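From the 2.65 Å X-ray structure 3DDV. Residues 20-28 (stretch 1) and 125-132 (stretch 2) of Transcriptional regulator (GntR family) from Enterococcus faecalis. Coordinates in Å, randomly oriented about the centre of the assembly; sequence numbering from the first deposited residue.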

ATOM      1  N   SER B  20     -12.783   9.975 -28.668  1.00 48.97           N
ATOM      2  CA  SER B  20     -13.436  10.015 -27.354  1.00 49.63           C
ATOM      3  C   SER B  20     -12.515  10.420 -26.203  1.00 49.91           C
ATOM      4  O   SER B  20     -12.847  11.287 -25.371  1.00 49.90           O
ATOM      5  CB  SER B  20     -14.020   8.644 -27.030  1.00 49.72           C
ATOM      6  OG  SER B  20     -14.688   8.156 -28.181  1.00 53.35           O
ATOM      7  N   SER B  21     -11.368   9.764 -26.111  1.00 49.95           N
ATOM      8  CA  SER B  21     -10.510  10.058 -24.990  1.00 49.61           C
ATOM      9  C   SER B  21     -10.036  11.509 -25.148  1.00 49.66           C
ATOM     10  O   SER B  21      -9.877  12.229 -24.161  1.00 49.35           O
ATOM     11  CB  SER B  21      -9.371   9.048 -24.857  1.00 49.01           C
ATOM     12  OG  SER B  21      -8.300   9.402 -25.643  1.00 49.97           O
ATOM     13  N   GLU B  22      -9.877  11.961 -26.388  1.00 49.14           N
ATOM     14  CA  GLU B  22      -9.440  13.317 -26.573  1.00 49.16           C
ATOM     15  C   GLU B  22     -10.553  14.275 -26.152  1.00 49.40           C
ATOM     16  O   GLU B  22     -10.288  15.304 -25.569  1.00 49.08           O
ATOM     17  CB  GLU B  22      -8.958  13.546 -28.010  1.00 49.18           C
ATOM     18  CG  GLU B  22      -7.628  12.851 -28.288  1.00 48.36           C
ATOM     19  CD  GLU B  22      -7.161  12.955 -29.736  1.00 47.87           C
ATOM     20  OE1 GLU B  22      -7.997  13.151 -30.629  1.00 48.49           O
ATOM     21  OE2 GLU B  22      -5.945  12.835 -29.981  1.00 43.16           O
ATOM     22  N   MET B  23     -11.804  13.937 -26.436  1.00 50.38           N
ATOM     23  CA  MET B  23     -12.933  14.797 -26.045  1.00 50.41           C
ATOM     24  C   MET B  23     -12.988  14.907 -24.526  1.00 51.76           C
ATOM     25  O   MET B  23     -13.097  15.985 -23.957  1.00 51.94           O
ATOM     26  CB  MET B  23     -14.243  14.214 -26.553  1.00 50.70           C
ATOM     27  CG  MET B  23     -14.397  14.328 -28.059  1.00 51.45           C
ATOM     28  SD  MET B  23     -15.920  13.590 -28.679  1.00 48.27           S
ATOM     29  CE  MET B  23     -17.056  14.472 -27.607  1.00 45.34           C
ATOM     30  N   GLU B  24     -12.890  13.761 -23.887  1.00 53.13           N
ATOM     31  CA  GLU B  24     -12.997  13.664 -22.461  1.00 53.62           C
ATOM     32  C   GLU B  24     -11.876  14.474 -21.736  1.00 53.63           C
ATOM     33  O   GLU B  24     -12.177  15.350 -20.917  1.00 53.82           O
ATOM     34  CB  GLU B  24     -12.987  12.157 -22.117  1.00 54.72           C
ATOM     35  CG  GLU B  24     -13.469  11.754 -20.724  1.00 56.70           C
ATOM     36  CD  GLU B  24     -12.378  11.195 -19.833  1.00 64.20           C
ATOM     37  OE1 GLU B  24     -11.178  11.314 -20.167  1.00 69.18           O
ATOM     38  OE2 GLU B  24     -12.729  10.623 -18.779  1.00 70.36           O
ATOM     39  N   LYS B  25     -10.610  14.207 -22.070  1.00 52.64           N
ATOM     40  CA  LYS B  25      -9.470  14.849 -21.410  1.00 52.19           C
ATOM     41  C   LYS B  25      -9.316  16.329 -21.754  1.00 51.74           C
ATOM     42  O   LYS B  25      -8.813  17.100 -20.957  1.00 51.11           O
ATOM     43  CB  LYS B  25      -8.145  14.205 -21.819  1.00 52.35           C
ATOM     44  CG  LYS B  25      -8.063  12.719 -21.702  1.00 54.27           C
ATOM     45  CD  LYS B  25      -7.887  12.226 -20.281  1.00 54.98           C
ATOM     46  CE  LYS B  25      -7.811  10.714 -20.301  1.00 55.23           C
ATOM     47  NZ  LYS B  25      -7.878  10.155 -18.926  1.00 58.74           N
ATOM     48  N   LEU B  26      -9.656  16.719 -22.976  1.00 51.27           N
ATOM     49  CA  LEU B  26      -9.481  18.106 -23.375  1.00 50.74           C
ATOM     50  C   LEU B  26     -10.803  18.845 -23.217  1.00 50.78           C
ATOM     51  O   LEU B  26     -10.871  20.059 -23.414  1.00 50.95           O
ATOM     52  CB  LEU B  26      -8.958  18.197 -24.806  1.00 50.18           C
ATOM     53  CG  LEU B  26      -7.505  17.797 -25.060  1.00 47.96           C
ATOM     54  CD1 LEU B  26      -7.130  17.986 -26.559  1.00 46.25           C
ATOM     55  CD2 LEU B  26      -6.582  18.601 -24.169  1.00 42.03           C
ATOM     56  N   GLN B  27     -11.835  18.089 -22.843  1.00 50.93           N
ATOM     57  CA  GLN B  27     -13.152  18.617 -22.541  1.00 51.30           C
ATOM     58  C   GLN B  27     -13.623  19.371 -23.733  1.00 51.13           C
ATOM     59  O   GLN B  27     -13.639  20.588 -23.731  1.00 51.14           O
ATOM     60  CB  GLN B  27     -13.128  19.514 -21.311  1.00 51.58           C
ATOM     61  CG  GLN B  27     -13.117  18.769 -19.993  1.00 51.59           C
ATOM     62  CD  GLN B  27     -12.571  19.661 -18.891  1.00 52.59           C
ATOM     63  OE1 GLN B  27     -12.819  20.871 -18.911  1.00 57.18           O
ATOM     64  NE2 GLN B  27     -11.796  19.088 -17.949  1.00 47.63           N
ATOM     65  N   LEU B  28     -13.963  18.617 -24.763  1.00 51.34           N
ATOM     66  CA  LEU B  28     -14.265  19.164 -26.060  1.00 51.53           C
ATOM     67  C   LEU B  28     -15.355  18.317 -26.629  1.00 51.61           C
ATOM     68  O   LEU B  28     -15.458  17.126 -26.359  1.00 51.58           O
ATOM     69  CB  LEU B  28     -13.058  19.057 -26.996  1.00 51.82           C
ATOM     70  CG  LEU B  28     -11.764  19.857 -26.804  1.00 52.24           C
ATOM     71  CD1 LEU B  28     -10.712  19.319 -27.773  1.00 53.58           C
ATOM     72  CD2 LEU B  28     -11.960  21.338 -27.047  1.00 51.65           C
TER
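Stretch 2 (125-132) LPFEYVRT

How does stretch 2 run over the helix? Residues 126-132 form a strand, locally bent away from extended geometry at Phe127, that crosses helix 20-26 at 135° between N-to-C directions, with the axes 8.6 Å apart at closest approach. Pro126 therefore lies by the helix's C-terminal end, its CA 5.1 Å from Leu26 CA, while Arg131 reaches back to Glu22.

What packs without hydrogen bonds? CD2 of Leu26 packs 4.0 Å from Pro126 CB and 4.0 Å from Tyr129 CB, and comes within 3.5 Å of Glu128 N, so this methyl rests on the strand backbone. Pro126 also covers the end of the helix: its CG is 3.5 Å from Leu26 O, and its CD is 3.5 Å from OE1 of Gln27, where positive phi ends the helical path.

How is the tyrosine ring held? Lys25 CG sits over one face of Tyr129, 3.7 Å from the ring centroid and 6° off its normal, a CH-pi contact. Glu22 CG approaches the ring edge, 4.2 Å from Tyr129 CD2.

Where do charges meet? Glu22 OE2 forms a salt bridge with Arg131 NH2 at 3.3 Å, at the guanidinium edge, near its plane; both hydrogen bonds within it, from Arg131 NH2 and from Arg131 NH1 (3.5 Å) to Glu22 OE2, are weak. Arg131 NH2 also donates a weak hydrogen bond to Tyr129 O, 3.4 Å away.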

ATOM      1  N   LEU B 125      -9.042  25.315 -17.788  1.00 57.62           N
ATOM      2  CA  LEU B 125      -9.203  24.834 -19.192  1.00 56.79           C
ATOM      3  C   LEU B 125      -8.033  23.928 -19.610  1.00 56.59           C
ATOM      4  O   LEU B 125      -6.870  24.351 -19.538  1.00 56.51           O
ATOM      5  CB  LEU B 125      -9.227  26.018 -20.159  1.00 56.99           C
ATOM      6  CG  LEU B 125      -9.477  25.760 -21.658  1.00 57.32           C
ATOM      7  CD1 LEU B 125     -10.913  25.360 -21.892  1.00 51.24           C
ATOM      8  CD2 LEU B 125      -9.051  27.006 -22.532  1.00 56.37           C
ATOM      9  N   PRO B 126      -8.331  22.683 -20.033  1.00 55.20           N
ATOM     10  CA  PRO B 126      -7.314  21.816 -20.630  1.00 54.19           C
ATOM     11  C   PRO B 126      -6.679  22.428 -21.865  1.00 52.47           C
ATOM     12  O   PRO B 126      -7.376  23.024 -22.694  1.00 52.28           O
ATOM     13  CB  PRO B 126      -8.099  20.585 -21.054  1.00 54.04           C
ATOM     14  CG  PRO B 126      -9.385  20.622 -20.262  1.00 55.27           C
ATOM     15  CD  PRO B 126      -9.652  22.037 -19.925  1.00 55.35           C
ATOM     16  N   PHE B 127      -5.375  22.266 -22.013  1.00 50.79           N
ATOM     17  CA  PHE B 127      -4.765  22.684 -23.235  1.00 49.66           C
ATOM     18  C   PHE B 127      -3.845  21.647 -23.854  1.00 49.26           C
ATOM     19  O   PHE B 127      -3.245  21.903 -24.881  1.00 50.61           O
ATOM     20  CB  PHE B 127      -4.071  24.030 -23.029  1.00 49.45           C
ATOM     21  CG  PHE B 127      -2.832  23.959 -22.221  1.00 49.09           C
ATOM     22  CD1 PHE B 127      -1.617  23.680 -22.826  1.00 49.51           C
ATOM     23  CD2 PHE B 127      -2.859  24.203 -20.854  1.00 48.80           C
ATOM     24  CE1 PHE B 127      -0.446  23.621 -22.077  1.00 50.25           C
ATOM     25  CE2 PHE B 127      -1.705  24.143 -20.101  1.00 49.82           C
ATOM     26  CZ  PHE B 127      -0.483  23.845 -20.700  1.00 49.75           C
ATOM     27  N   GLU B 128      -3.775  20.461 -23.296  1.00 48.37           N
ATOM     28  CA  GLU B 128      -2.777  19.518 -23.721  1.00 48.59           C
ATOM     29  C   GLU B 128      -3.206  18.127 -23.271  1.00 48.49           C
ATOM     30  O   GLU B 128      -3.606  17.950 -22.112  1.00 48.17           O
ATOM     31  CB  GLU B 128      -1.498  19.889 -23.008  1.00 48.53           C
ATOM     32  CG  GLU B 128      -0.316  19.685 -23.797  1.00 50.32           C
ATOM     33  CD  GLU B 128       1.020  19.956 -23.042  1.00 50.97           C
ATOM     34  OE1 GLU B 128       1.123  19.811 -21.762  1.00 48.10           O
ATOM     35  OE2 GLU B 128       1.983  20.254 -23.816  1.00 55.33           O
ATOM     36  N   TYR B 129      -3.137  17.136 -24.152  1.00 47.88           N
ATOM     37  CA  TYR B 129      -3.252  15.746 -23.713  1.00 47.72           C
ATOM     38  C   TYR B 129      -2.079  15.021 -24.322  1.00 47.18           C
ATOM     39  O   TYR B 129      -1.978  14.879 -25.517  1.00 47.44           O
ATOM     40  CB  TYR B 129      -4.565  15.149 -24.203  1.00 47.75           C
ATOM     41  CG  TYR B 129      -4.711  13.686 -23.915  1.00 47.52           C
ATOM     42  CD1 TYR B 129      -4.217  13.143 -22.756  1.00 46.95           C
ATOM     43  CD2 TYR B 129      -5.383  12.850 -24.785  1.00 46.25           C
ATOM     44  CE1 TYR B 129      -4.361  11.804 -22.473  1.00 46.77           C
ATOM     45  CE2 TYR B 129      -5.555  11.498 -24.490  1.00 46.54           C
ATOM     46  CZ  TYR B 129      -5.021  10.991 -23.332  1.00 47.90           C
ATOM     47  OH  TYR B 129      -5.133   9.659 -23.022  1.00 49.08           O
ATOM     48  N   VAL B 130      -1.150  14.603 -23.509  1.00 47.14           N
ATOM     49  CA  VAL B 130       0.152  14.198 -24.032  1.00 46.73           C
ATOM     50  C   VAL B 130       0.421  12.795 -23.567  1.00 47.65           C
ATOM     51  O   VAL B 130       0.155  12.444 -22.411  1.00 48.37           O
ATOM     52  CB  VAL B 130       1.288  15.196 -23.600  1.00 46.73           C
ATOM     53  CG1 VAL B 130       2.619  14.837 -24.252  1.00 42.42           C
ATOM     54  CG2 VAL B 130       0.869  16.637 -23.949  1.00 43.30           C
ATOM     55  N   ARG B 131       0.871  11.959 -24.482  1.00 48.01           N
ATOM     56  CA  ARG B 131       0.974  10.538 -24.174  1.00 48.71           C
ATOM     57  C   ARG B 131       2.328  10.139 -24.694  1.00 48.75           C
ATOM     58  O   ARG B 131       2.581  10.172 -25.922  1.00 48.68           O
ATOM     59  CB  ARG B 131      -0.127   9.767 -24.867  1.00 48.30           C
ATOM     60  CG  ARG B 131      -1.522  10.263 -24.482  1.00 50.13           C
ATOM     61  CD  ARG B 131      -2.489  10.209 -25.635  1.00 49.77           C
ATOM     62  NE  ARG B 131      -2.549  11.476 -26.318  1.00 50.32           N
ATOM     63  CZ  ARG B 131      -3.282  11.698 -27.407  1.00 49.41           C
ATOM     64  NH1 ARG B 131      -3.980  10.751 -27.982  1.00 49.10           N
ATOM     65  NH2 ARG B 131      -3.286  12.880 -27.952  1.00 51.37           N
ATOM     66  N   THR B 132       3.206   9.835 -23.752  1.00 48.37           N
ATOM     67  CA  THR B 132       4.565   9.616 -24.066  1.00 48.79           C
ATOM     68  C   THR B 132       4.984   8.215 -23.706  1.00 49.47           C
ATOM     69  O   THR B 132       4.598   7.680 -22.682  1.00 49.43           O
ATOM     70  CB  THR B 132       5.393  10.570 -23.325  1.00 48.55           C
ATOM     71  OG1 THR B 132       5.030  11.879 -23.728  1.00 47.19           O
ATOM     72  CG2 THR B 132       6.839  10.315 -23.627  1.00 49.57           C
TER